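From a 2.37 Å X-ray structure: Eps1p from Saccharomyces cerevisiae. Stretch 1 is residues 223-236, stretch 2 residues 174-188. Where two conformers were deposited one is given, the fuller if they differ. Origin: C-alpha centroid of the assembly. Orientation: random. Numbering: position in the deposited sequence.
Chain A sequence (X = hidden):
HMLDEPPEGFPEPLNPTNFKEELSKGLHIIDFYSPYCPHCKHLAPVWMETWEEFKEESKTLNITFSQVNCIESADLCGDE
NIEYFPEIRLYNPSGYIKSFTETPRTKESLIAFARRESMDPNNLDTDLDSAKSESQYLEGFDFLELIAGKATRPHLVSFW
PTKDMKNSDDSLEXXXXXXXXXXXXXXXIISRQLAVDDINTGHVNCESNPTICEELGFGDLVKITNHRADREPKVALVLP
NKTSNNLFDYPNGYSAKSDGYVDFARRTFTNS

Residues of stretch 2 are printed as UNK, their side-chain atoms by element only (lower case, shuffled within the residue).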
ATOM      1  N   LYS A 223      -0.991  -0.882   8.878  1.00 36.85           N
ATOM      2  CA  LYS A 223      -1.848   0.295   9.098  1.00 35.49           C
ATOM      3  C   LYS A 223      -2.792   0.141  10.292  1.00 33.91           C
ATOM      4  O   LYS A 223      -3.299  -0.963  10.568  1.00 31.58           O
ATOM      5  CB  LYS A 223      -2.701   0.533   7.846  1.00 37.93           C
ATOM      6  CG  LYS A 223      -2.823   1.952   7.408  1.00 43.38           C
ATOM      7  CD  LYS A 223      -1.709   2.273   6.423  1.00 44.40           C
ATOM      8  CE  LYS A 223      -1.711   3.736   6.037  1.00 53.17           C
ATOM      9  NZ  LYS A 223      -0.710   4.016   4.981  1.00 58.25           N
ATOM     10  N   ILE A 224      -3.061   1.258  10.961  1.00 36.49           N
ATOM     11  CA  ILE A 224      -4.139   1.354  11.956  1.00 35.66           C
ATOM     12  C   ILE A 224      -5.511   1.153  11.282  1.00 33.28           C
ATOM     13  O   ILE A 224      -5.759   1.752  10.248  1.00 36.14           O
ATOM     14  CB  ILE A 224      -4.165   2.765  12.646  1.00 38.81           C
ATOM     15  CG1 ILE A 224      -2.901   3.064  13.452  1.00 37.48           C
ATOM     16  CG2 ILE A 224      -5.393   2.907  13.532  1.00 35.85           C
ATOM     17  CD1 ILE A 224      -2.750   2.190  14.669  1.00 36.90           C
ATOM     18  N   THR A 225      -6.367   0.279  11.806  1.00 36.83           N
ATOM     19  CA  THR A 225      -7.785   0.246  11.389  1.00 39.98           C
ATOM     20  C   THR A 225      -8.643   0.024  12.637  1.00 44.92           C
ATOM     21  O   THR A 225      -8.230  -0.713  13.529  1.00 49.28           O
ATOM     22  CB  THR A 225      -8.106  -0.875  10.352  1.00 44.65           C
ATOM     23  OG1 THR A 225      -7.863  -2.167  10.920  1.00 43.32           O
ATOM     24  CG2 THR A 225      -7.304  -0.713   9.064  1.00 39.94           C
ATOM     25  N   ASN A 226      -9.847   0.587  12.710  1.00 41.09           N
ATOM     26  CA  ASN A 226     -10.630   0.382  13.934  1.00 45.94           C
ATOM     27  C   ASN A 226     -11.584  -0.843  13.904  1.00 45.10           C
ATOM     28  O   ASN A 226     -12.348  -1.077  14.850  1.00 44.28           O
ATOM     29  CB  ASN A 226     -11.387   1.667  14.313  1.00 52.34           C
ATOM     30  CG  ASN A 226     -10.453   2.887  14.444  1.00 57.83           C
ATOM     31  OD1 ASN A 226     -10.574   3.870  13.703  1.00 68.43           O
ATOM     32  ND2 ASN A 226      -9.516   2.820  15.396  1.00 43.09           N
ATOM     33  N   HIS A 227     -11.539  -1.616  12.822  1.00 45.10           N
ATOM     34  CA  HIS A 227     -12.232  -2.910  12.769  1.00 43.67           C
ATOM     35  C   HIS A 227     -11.458  -4.002  13.496  1.00 38.20           C
ATOM     36  O   HIS A 227     -12.054  -4.807  14.200  1.00 36.85           O
ATOM     37  CB  HIS A 227     -12.545  -3.288  11.330  1.00 46.69           C
ATOM     38  CG  HIS A 227     -13.404  -2.271  10.656  1.00 50.94           C
ATOM     39  ND1 HIS A 227     -12.938  -1.433   9.663  1.00 50.20           N
ATOM     40  CD2 HIS A 227     -14.685  -1.897  10.894  1.00 40.45           C
ATOM     41  CE1 HIS A 227     -13.912  -0.624   9.284  1.00 42.60           C
ATOM     42  NE2 HIS A 227     -14.978  -0.879  10.021  1.00 40.54           N
ATOM     43  N   ARG A 228     -10.140  -4.049  13.352  1.00 41.26           N
ATOM     44  CA  ARG A 228      -9.408  -5.001  14.183  1.00 39.74           C
ATOM     45  C   ARG A 228      -8.945  -4.290  15.432  1.00 39.07           C
ATOM     46  O   ARG A 228      -8.181  -3.320  15.367  1.00 38.27           O
ATOM     47  CB  ARG A 228      -8.210  -5.620  13.462  1.00 39.45           C
ATOM     48  CG  ARG A 228      -8.582  -6.550  12.335  1.00 32.64           C
ATOM     49  CD  ARG A 228      -7.333  -7.184  11.765  1.00 42.10           C
ATOM     50  NE  ARG A 228      -7.657  -8.111  10.690  1.00 37.34           N
ATOM     51  CZ  ARG A 228      -8.142  -9.327  10.883  1.00 29.81           C
ATOM     52  NH1 ARG A 228      -8.385  -9.766  12.112  1.00 31.12           N
ATOM     53  NH2 ARG A 228      -8.402 -10.085   9.842  1.00 31.59           N
ATOM     54  N   ALA A 229      -9.405  -4.811  16.565  1.00 35.89           N
ATOM     55  CA  ALA A 229      -9.087  -4.282  17.885  1.00 41.86           C
ATOM     56  C   ALA A 229      -7.598  -4.374  18.174  1.00 48.41           C
ATOM     57  O   ALA A 229      -6.981  -3.460  18.737  1.00 48.48           O
ATOM     58  CB  ALA A 229      -9.881  -5.039  18.962  1.00 36.01           C
ATOM     59  N   ASP A 230      -7.029  -5.493  17.757  1.00 43.38           N
ATOM     60  CA  ASP A 230      -5.726  -5.900  18.207  1.00 37.28           C
ATOM     61  C   ASP A 230      -4.985  -6.649  17.109  1.00 44.13           C
ATOM     62  O   ASP A 230      -5.586  -7.366  16.305  1.00 45.24           O
ATOM     63  CB  ASP A 230      -5.887  -6.768  19.451  1.00 37.09           C
ATOM     64  CG  ASP A 230      -4.573  -7.068  20.134  1.00 42.98           C
ATOM     65  OD1 ASP A 230      -3.915  -6.132  20.634  1.00 42.67           O
ATOM     66  OD2 ASP A 230      -4.210  -8.260  20.180  1.00 46.28           O
ATOM     67  N   ARG A 231      -3.675  -6.452  17.089  1.00 39.83           N
ATOM     68  CA  ARG A 231      -2.774  -7.098  16.156  1.00 30.85           C
ATOM     69  C   ARG A 231      -1.637  -7.717  16.957  1.00 35.07           C
ATOM     70  O   ARG A 231      -1.348  -7.290  18.085  1.00 33.07           O
ATOM     71  CB  ARG A 231      -2.230  -6.090  15.148  1.00 36.94           C
ATOM     72  CG  ARG A 231      -3.223  -5.003  14.821  1.00 39.18           C
ATOM     73  CD  ARG A 231      -2.616  -3.948  13.953  1.00 35.92           C
ATOM     74  NE  ARG A 231      -1.909  -2.928  14.712  1.00 28.97           N
ATOM     75  CZ  ARG A 231      -1.304  -1.906  14.132  1.00 25.52           C
ATOM     76  NH1 ARG A 231      -1.331  -1.798  12.812  1.00 29.76           N
ATOM     77  NH2 ARG A 231      -0.682  -1.002  14.857  1.00 32.56           N
ATOM     78  N   GLU A 232      -0.952  -8.669  16.337  1.00 31.13           N
ATOM     79  CA  GLU A 232       0.179  -9.357  16.947  1.00 31.05           C
ATOM     80  C   GLU A 232       1.361  -9.323  16.020  1.00 30.45           C
ATOM     81  O   GLU A 232       1.189  -9.313  14.807  1.00 25.91           O
ATOM     82  CB  GLU A 232      -0.129 -10.830  17.195  1.00 30.26           C
ATOM     83  CG  GLU A 232      -1.012 -11.194  18.338  1.00 38.10           C
ATOM     84  CD  GLU A 232      -1.205 -12.692  18.375  1.00 38.83           C
ATOM     85  OE1 GLU A 232      -0.784 -13.335  17.384  1.00 36.08           O
ATOM     86  OE2 GLU A 232      -1.752 -13.222  19.379  1.00 42.77           O
ATOM     87  N   PRO A 233       2.574  -9.371  16.585  1.00 29.43           N
ATOM     88  CA  PRO A 233       3.749  -9.473  15.712  1.00 25.20           C
ATOM     89  C   PRO A 233       3.744 -10.838  15.024  1.00 23.64           C
ATOM     90  O   PRO A 233       3.170 -11.804  15.552  1.00 24.67           O
ATOM     91  CB  PRO A 233       4.928  -9.304  16.679  1.00 23.68           C
ATOM     92  CG  PRO A 233       4.297  -8.719  17.945  1.00 29.80           C
ATOM     93  CD  PRO A 233       2.936  -9.283  18.005  1.00 23.40           C
ATOM     94  N   LYS A 234       4.281 -10.915  13.817  1.00 24.76           N
ATOM     95  CA  LYS A 234       4.321 -12.209  13.136  1.00 23.88           C
ATOM     96  C   LYS A 234       5.752 -12.694  12.998  1.00 21.48           C
ATOM     97  O   LYS A 234       6.675 -11.892  12.991  1.00 21.59           O
ATOM     98  CB  LYS A 234       3.654 -12.120  11.768  1.00 24.60           C
ATOM     99  CG  LYS A 234       2.207 -11.679  11.863  1.00 27.63           C
ATOM    100  CD  LYS A 234       1.344 -12.724  12.525  1.00 29.63           C
ATOM    101  CE  LYS A 234      -0.124 -12.339  12.333  1.00 46.03           C
ATOM    102  NZ  LYS A 234      -1.074 -13.388  12.805  1.00 53.39           N
ATOM    103  N   VAL A 235       5.913 -14.011  12.888  1.00 22.19           N
ATOM    104  CA  VAL A 235       7.197 -14.665  12.737  1.00 17.35           C
ATOM    105  C   VAL A 235       7.163 -15.652  11.570  1.00 26.62           C
ATOM    106  O   VAL A 235       6.208 -16.424  11.451  1.00 24.62           O
ATOM    107  CB  VAL A 235       7.603 -15.420  14.036  1.00 20.34           C
ATOM    108  CG1 VAL A 235       8.890 -16.251  13.836  1.00 17.80           C
ATOM    109  CG2 VAL A 235       7.763 -14.457  15.195  1.00 20.03           C
ATOM    110  N   ALA A 236       8.208 -15.634  10.736  1.00 23.28           N
ATOM    111  CA  ALA A 236       8.362 -16.572   9.615  1.00 20.42           C
ATOM    112  C   ALA A 236       9.819 -17.060   9.449  1.00 22.02           C
ATOM    113  O   ALA A 236      10.766 -16.324   9.705  1.00 19.64           O
ATOM    114  CB  ALA A 236       7.897 -15.924   8.338  1.00 17.41           C
ATOM    115  N   UNK A 174       3.595   0.676  20.810  1.00 30.86           N
ATOM    116  CA  UNK A 174       2.852  -0.005  19.752  1.00 29.27           C
ATOM    117  C   UNK A 174       1.331   0.285  19.827  1.00 31.59           C
ATOM    118  O   UNK A 174       0.681   0.066  20.860  1.00 30.32           O
ATOM    119  c   UNK A 174       3.123  -1.502  19.834  1.00 24.38           C
ATOM    120  c   UNK A 174       7.285  -2.584  19.399  1.00 23.15           C
ATOM    121  c   UNK A 174       5.368  -2.215  20.785  1.00 30.31           C
ATOM    122  c   UNK A 174       6.710  -2.578  20.647  1.00 26.18           C
ATOM    123  c   UNK A 174       4.593  -1.873  19.676  1.00 27.91           C
ATOM    124  c   UNK A 174       6.533  -2.237  18.291  1.00 23.92           C
ATOM    125  c   UNK A 174       5.190  -1.891  18.432  1.00 25.63           C
ATOM    126  N   UNK A 175       0.757   0.715  18.711  1.00 28.06           N
ATOM    127  CA  UNK A 175      -0.678   0.983  18.641  1.00 27.63           C
ATOM    128  C   UNK A 175      -1.494  -0.287  18.323  1.00 34.20           C
ATOM    129  O   UNK A 175      -1.124  -1.086  17.448  1.00 32.32           O
ATOM    130  c   UNK A 175       0.495   5.101  19.471  1.00 25.47           C
ATOM    131  c   UNK A 175      -0.432   3.925  19.177  1.00 27.27           C
ATOM    132  c   UNK A 175      -0.159   3.342  17.790  1.00 25.33           C
ATOM    133  c   UNK A 175      -0.943   2.055  17.587  1.00 29.63           C
ATOM    134  n   UNK A 175       0.654   5.193  20.954  1.00 31.93           N
ATOM    135  N   UNK A 176      -2.589  -0.478  19.051  1.00 30.35           N
ATOM    136  CA  UNK A 176      -3.467  -1.631  18.855  1.00 32.39           C
ATOM    137  C   UNK A 176      -2.691  -2.973  18.803  1.00 34.28           C
ATOM    138  O   UNK A 176      -2.969  -3.856  17.975  1.00 36.04           O
ATOM    139  c   UNK A 176      -5.098  -0.141  17.634  1.00 28.65           C
ATOM    140  n   UNK A 176      -5.472   0.391  16.470  1.00 21.62           N
ATOM    141  c   UNK A 176      -4.305  -1.427  17.590  1.00 33.87           C
ATOM    142  o   UNK A 176      -5.367   0.372  18.716  1.00 33.08           O
ATOM    143  N   UNK A 177      -1.711  -3.105  19.690  1.00 29.74           N
ATOM    144  CA  UNK A 177      -0.947  -4.329  19.806  1.00 30.20           C
ATOM    145  C   UNK A 177      -0.615  -4.604  21.252  1.00 29.18           C
ATOM    146  O   UNK A 177       0.463  -4.255  21.717  1.00 27.18           O
ATOM    147  c   UNK A 177       0.348  -4.258  18.990  1.00 35.33           C
ATOM    148  s   UNK A 177       1.293  -5.816  18.995  1.00 35.60           S
ATOM    149  N   UNK A 178      -1.534  -5.275  21.937  1.00 28.76           N
ATOM    150  CA  UNK A 178      -1.393  -5.585  23.347  1.00 28.85           C
ATOM    151  C   UNK A 178      -0.166  -6.435  23.658  1.00 34.94           C
ATOM    152  O   UNK A 178       0.443  -6.289  24.712  1.00 36.58           O
ATOM    153  c   UNK A 178      -2.637  -6.315  23.852  1.00 31.96           C
ATOM    154  o   UNK A 178      -4.987  -6.040  23.705  1.00 52.26           O
ATOM    155  c   UNK A 178      -3.888  -5.449  23.819  1.00 48.64           C
ATOM    156  o   UNK A 178      -3.780  -4.196  23.879  1.00 45.44           O
ATOM    157  N   UNK A 179       0.189  -7.324  22.738  1.00 33.36           N
ATOM    158  CA  UNK A 179       1.246  -8.293  22.989  1.00 31.20           C
ATOM    159  C   UNK A 179       2.634  -7.842  22.534  1.00 27.16           C
ATOM    160  O   UNK A 179       3.604  -8.483  22.867  1.00 28.06           O
ATOM    161  n   UNK A 179      -2.984 -12.529  21.289  1.00 43.48           N
ATOM    162  c   UNK A 179      -2.245 -11.882  22.432  1.00 33.03           C
ATOM    163  c   UNK A 179       0.893  -9.629  22.328  1.00 32.37           C
ATOM    164  c   UNK A 179      -0.966 -11.258  21.920  1.00 39.60           C
ATOM    165  c   UNK A 179      -0.331 -10.305  22.939  1.00 31.63           C
ATOM    166  N   UNK A 180       2.723  -6.743  21.787  1.00 29.40           N
ATOM    167  CA  UNK A 180       3.984  -6.312  21.200  1.00 27.00           C
ATOM    168  C   UNK A 180       5.140  -6.136  22.211  1.00 26.42           C
ATOM    169  O   UNK A 180       6.285  -6.521  21.938  1.00 26.27           O
ATOM    170  c   UNK A 180       3.797  -5.009  20.443  1.00 24.62           C
ATOM    171  s   UNK A 180       3.182  -5.107  18.764  1.00 35.35           S
ATOM    172  N   UNK A 181       4.845  -5.527  23.355  1.00 32.27           N
ATOM    173  CA  UNK A 181       5.853  -5.286  24.382  0.55 26.06           C
ATOM    174  C   UNK A 181       6.330  -6.580  25.027  1.00 24.01           C
ATOM    175  O   UNK A 181       7.522  -6.778  25.232  1.00 29.15           O
ATOM    176  n   UNK A 181       7.460  -4.065  28.405  0.55 31.87           N
ATOM    177  c   UNK A 181       6.263  -4.087  26.569  0.55 27.54           C
ATOM    178  n   UNK A 181       7.212  -3.090  26.514  0.55 27.10           N
ATOM    179  c   UNK A 181       7.914  -3.095  27.632  0.55 30.11           C
ATOM    180  c   UNK A 181       5.303  -4.350  25.451  0.55 24.78           C
ATOM    181  c   UNK A 181       6.430  -4.703  27.763  0.55 25.58           C
ATOM    182  N   UNK A 182       5.395  -7.459  25.366  1.00 23.64           N
ATOM    183  CA  UNK A 182       5.745  -8.780  25.874  1.00 26.59           C
ATOM    184  C   UNK A 182       6.652  -9.492  24.856  1.00 29.17           C
ATOM    185  O   UNK A 182       7.629 -10.160  25.208  1.00 26.61           O
ATOM    186  c   UNK A 182       3.491 -11.811  27.044  1.00 39.47           C
ATOM    187  c   UNK A 182       4.499  -9.631  26.128  1.00 31.23           C
ATOM    188  o   UNK A 182       3.307 -12.435  28.114  1.00 47.12           O
ATOM    189  o   UNK A 182       2.660 -11.852  26.112  1.00 42.07           O
ATOM    190  c   UNK A 182       4.754 -10.956  26.875  1.00 31.30           C
ATOM    191  N   UNK A 183       6.303  -9.373  23.581  1.00 28.01           N
ATOM    192  CA  UNK A 183       7.027 -10.126  22.576  1.00 26.30           C
ATOM    193  C   UNK A 183       8.414  -9.547  22.314  1.00 28.29           C
ATOM    194  O   UNK A 183       9.258 -10.249  21.762  1.00 26.43           O
ATOM    195  c   UNK A 183       7.827 -12.069  18.333  1.00 21.22           C
ATOM    196  c   UNK A 183       7.596 -13.374  18.681  1.00 23.11           C
ATOM    197  c   UNK A 183       6.697 -11.322  20.345  1.00 23.67           C
ATOM    198  c   UNK A 183       6.490 -12.645  20.684  1.00 23.72           C
ATOM    199  c   UNK A 183       6.231 -10.209  21.266  1.00 25.93           C
ATOM    200  c   UNK A 183       6.930 -13.662  19.861  1.00 28.29           C
ATOM    201  c   UNK A 183       7.379 -11.041  19.170  1.00 24.01           C
ATOM    202  N   UNK A 184       8.678  -8.293  22.700  1.00 25.85           N
ATOM    203  CA  UNK A 184      10.053  -7.804  22.524  1.00 27.74           C
ATOM    204  C   UNK A 184      11.024  -8.567  23.415  1.00 29.31           C
ATOM    205  O   UNK A 184      12.168  -8.818  23.036  1.00 30.47           O
ATOM    206  o   UNK A 184       9.279  -3.409  22.780  1.00 29.99           O
ATOM    207  c   UNK A 184       9.796  -5.449  21.620  1.00 24.56           C
ATOM    208  c   UNK A 184      10.180  -6.324  22.789  1.00 23.24           C
ATOM    209  c   UNK A 184      10.000  -3.975  21.954  1.00 30.13           C
ATOM    210  n   UNK A 184      10.970  -3.346  21.301  1.00 24.30           N
ATOM    211  N   UNK A 185      10.567  -8.928  24.602  1.00 27.00           N
ATOM    212  CA  UNK A 185      11.383  -9.705  25.507  1.00 23.87           C
ATOM    213  C   UNK A 185      11.596 -11.079  24.900  1.00 28.76           C
ATOM    214  O   UNK A 185      12.719 -11.586  24.845  1.00 28.04           O
ATOM    215  n   UNK A 185      12.142 -10.306  30.144  1.00 40.16           N
ATOM    216  c   UNK A 185      11.546 -10.613  27.855  1.00 26.46           C
ATOM    217  c   UNK A 185      12.644 -11.227  30.952  1.00 28.85           C
ATOM    218  n   UNK A 185      12.105 -12.435  31.017  1.00 40.47           N
ATOM    219  n   UNK A 185      13.659 -10.915  31.723  1.00 36.78           N
ATOM    220  c   UNK A 185      10.711  -9.833  26.876  1.00 21.51           C
ATOM    221  c   UNK A 185      11.021 -10.508  29.236  1.00 23.76           C
ATOM    222  N   UNK A 186      10.490 -11.677  24.467  1.00 21.26           N
ATOM    223  CA  UNK A 186      10.492 -12.979  23.844  1.00 25.52           C
ATOM    224  C   UNK A 186      11.380 -12.999  22.605  1.00 23.72           C
ATOM    225  O   UNK A 186      12.172 -13.927  22.435  1.00 27.79           O
ATOM    226  o   UNK A 186       8.307 -13.408  24.702  1.00 26.35           O
ATOM    227  c   UNK A 186       9.076 -13.408  23.501  1.00 26.18           C
ATOM    228  c   UNK A 186       9.055 -14.794  22.950  1.00 24.69           C
ATOM    229  N   UNK A 187      11.281 -11.974  21.761  1.00 22.96           N
ATOM    230  CA  UNK A 187      12.068 -11.946  20.538  1.00 18.26           C
ATOM    231  C   UNK A 187      13.575 -11.836  20.789  1.00 25.20           C
ATOM    232  O   UNK A 187      14.383 -12.472  20.101  1.00 22.68           O
ATOM    233  c   UNK A 187      13.174 -10.032  17.808  1.00 20.87           C
ATOM    234  c   UNK A 187      13.108 -12.476  15.141  1.00 16.65           C
ATOM    235  c   UNK A 187      12.985 -11.655  16.280  1.00 17.57           C
ATOM    236  c   UNK A 187      11.366 -13.143  17.310  1.00 18.48           C
ATOM    237  c   UNK A 187      11.607 -10.823  19.631  1.00 17.69           C
ATOM    238  c   UNK A 187      12.121 -11.960  17.355  1.00 16.29           C
ATOM    239  c   UNK A 187      12.265 -10.904  18.320  1.00 19.96           C
ATOM    240  c   UNK A 187      12.342 -13.621  15.087  1.00 17.36           C
ATOM    241  n   UNK A 187      13.586 -10.456  16.575  1.00 25.23           N
ATOM    242  c   UNK A 187      11.484 -13.983  16.155  1.00 19.40           C
ATOM    243  N   UNK A 188      13.945 -11.043  21.783  1.00 23.49           N
ATOM    244  CA  UNK A 188      15.330 -10.907  22.173  1.00 25.35           C
ATOM    245  C   UNK A 188      15.894 -12.238  22.683  1.00 24.20           C
ATOM    246  O   UNK A 188      16.983 -12.633  22.313  1.00 23.57           O
ATOM    247  c   UNK A 188      16.862  -8.305  24.560  1.00 31.72           C
ATOM    248  c   UNK A 188      18.236  -7.915  25.028  1.00 33.06           C
ATOM    249  n   UNK A 188      18.172  -6.636  25.775  1.00 29.05           N
ATOM    250  c   UNK A 188      15.458  -9.834  23.256  1.00 27.87           C
ATOM    251  c   UNK A 188      16.877  -9.551  23.715  1.00 30.68           C
TER
HETATM  252  O   HOH W   1      -6.059  -1.873  14.066  1.00 30.50           O
HETATM  253  O   HOH W   2      -1.307  -8.337  20.416  1.00 39.31           O
HETATM  254  O   HOH W   3      -4.414 -10.821  18.666  1.00 46.22           O

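Position 174 has one carbon leading to a six-carbon ring. It lies beyond contact with stretch 1. This is Phe174.

Position 175 carries four carbons in a row ending in nitrogen. Its CB lies 3.4 Å from Ile224 CD1, but the chain end leads away. It is Lys175. Its backbone O accepts a hydrogen bond from Arg231 NH2 at 2.6 Å.

Position 176 has two carbons, the second bearing one oxygen and one nitrogen. The CB points toward stretch 1 and lies 3.6 Å from Ala229 O. This is Asn176. Its ND2 is 3.7 Å from Ile224 CD1, and its backbone O accepts from Arg231 N at 2.8 Å.

Position 177 is one carbon and one sulfur. The sulfur is 3.2 Å from Arg231 O and 2.0 Å from the sulfur of position 180, a disulfide. Hence Cys177.

Position 178 has two carbons, the second with two oxygens. One oxygen sits 3.3 Å from Asp230 OD1; both are acceptors, so no bond forms. It is Asp178. Its backbone N donates to Asp230 OD1 at 2.8 Å, almost linearly.

Position 179 is again four carbons and a terminal nitrogen. That nitrogen reaches Glu232 OE2 at a very short 2.4 Å, a salt bridge. This is Lys179.

Position 180 is one carbon and one sulfur, the sulfur 3.9 Å from Pro233 CG. It is Cys180, closing the type I turn that starts at Cys177.

Position 181 has one carbon and a five-membered ring of three carbons and two nitrogens. Its CA-to-CB bond points away from stretch 1, and the side chain makes no contact: His181. Position 182 has three carbons, the last with two oxygens, out of reach: Glu182.

Position 183 is one carbon and a six-carbon ring. Its CA-to-CB bond points toward stretch 1, and ring carbons lie near Pro233 and Val235. It is Phe183. Its CD2 is 3.9 Å from Pro233 CB, and its CZ 3.7 Å from Val235 CG2.

Positions 184 to 186 do not touch stretch 1. Position 184 has three carbons, the last with one oxygen and one nitrogen: Gln184. Position 185 has three carbons, a nitrogen, then a carbon carrying two more nitrogens: Arg185. Position 186 has one carbon carrying one oxygen and one carbon: Thr186.

Position 187 has one carbon, then fused five- and six-membered rings holding eight carbons and one nitrogen. A ring carbon lies near Val235. It is Trp187, its CZ3 3.9 Å from Val235 CG2. Position 188, four carbons and a nitrogen, is out of reach: Lys188.

The contact changes character along its length. Backbone groups and Arg231 hold the loop before the helix. Water 2 links Lys179 N, Asp230 OD2 and Arg231 O. Farther on, Pro233 and Val235 pack against the disulfide and the helix's aromatic rings.

Stretch 2 174-188: FKNCDKCHEFQRTWK
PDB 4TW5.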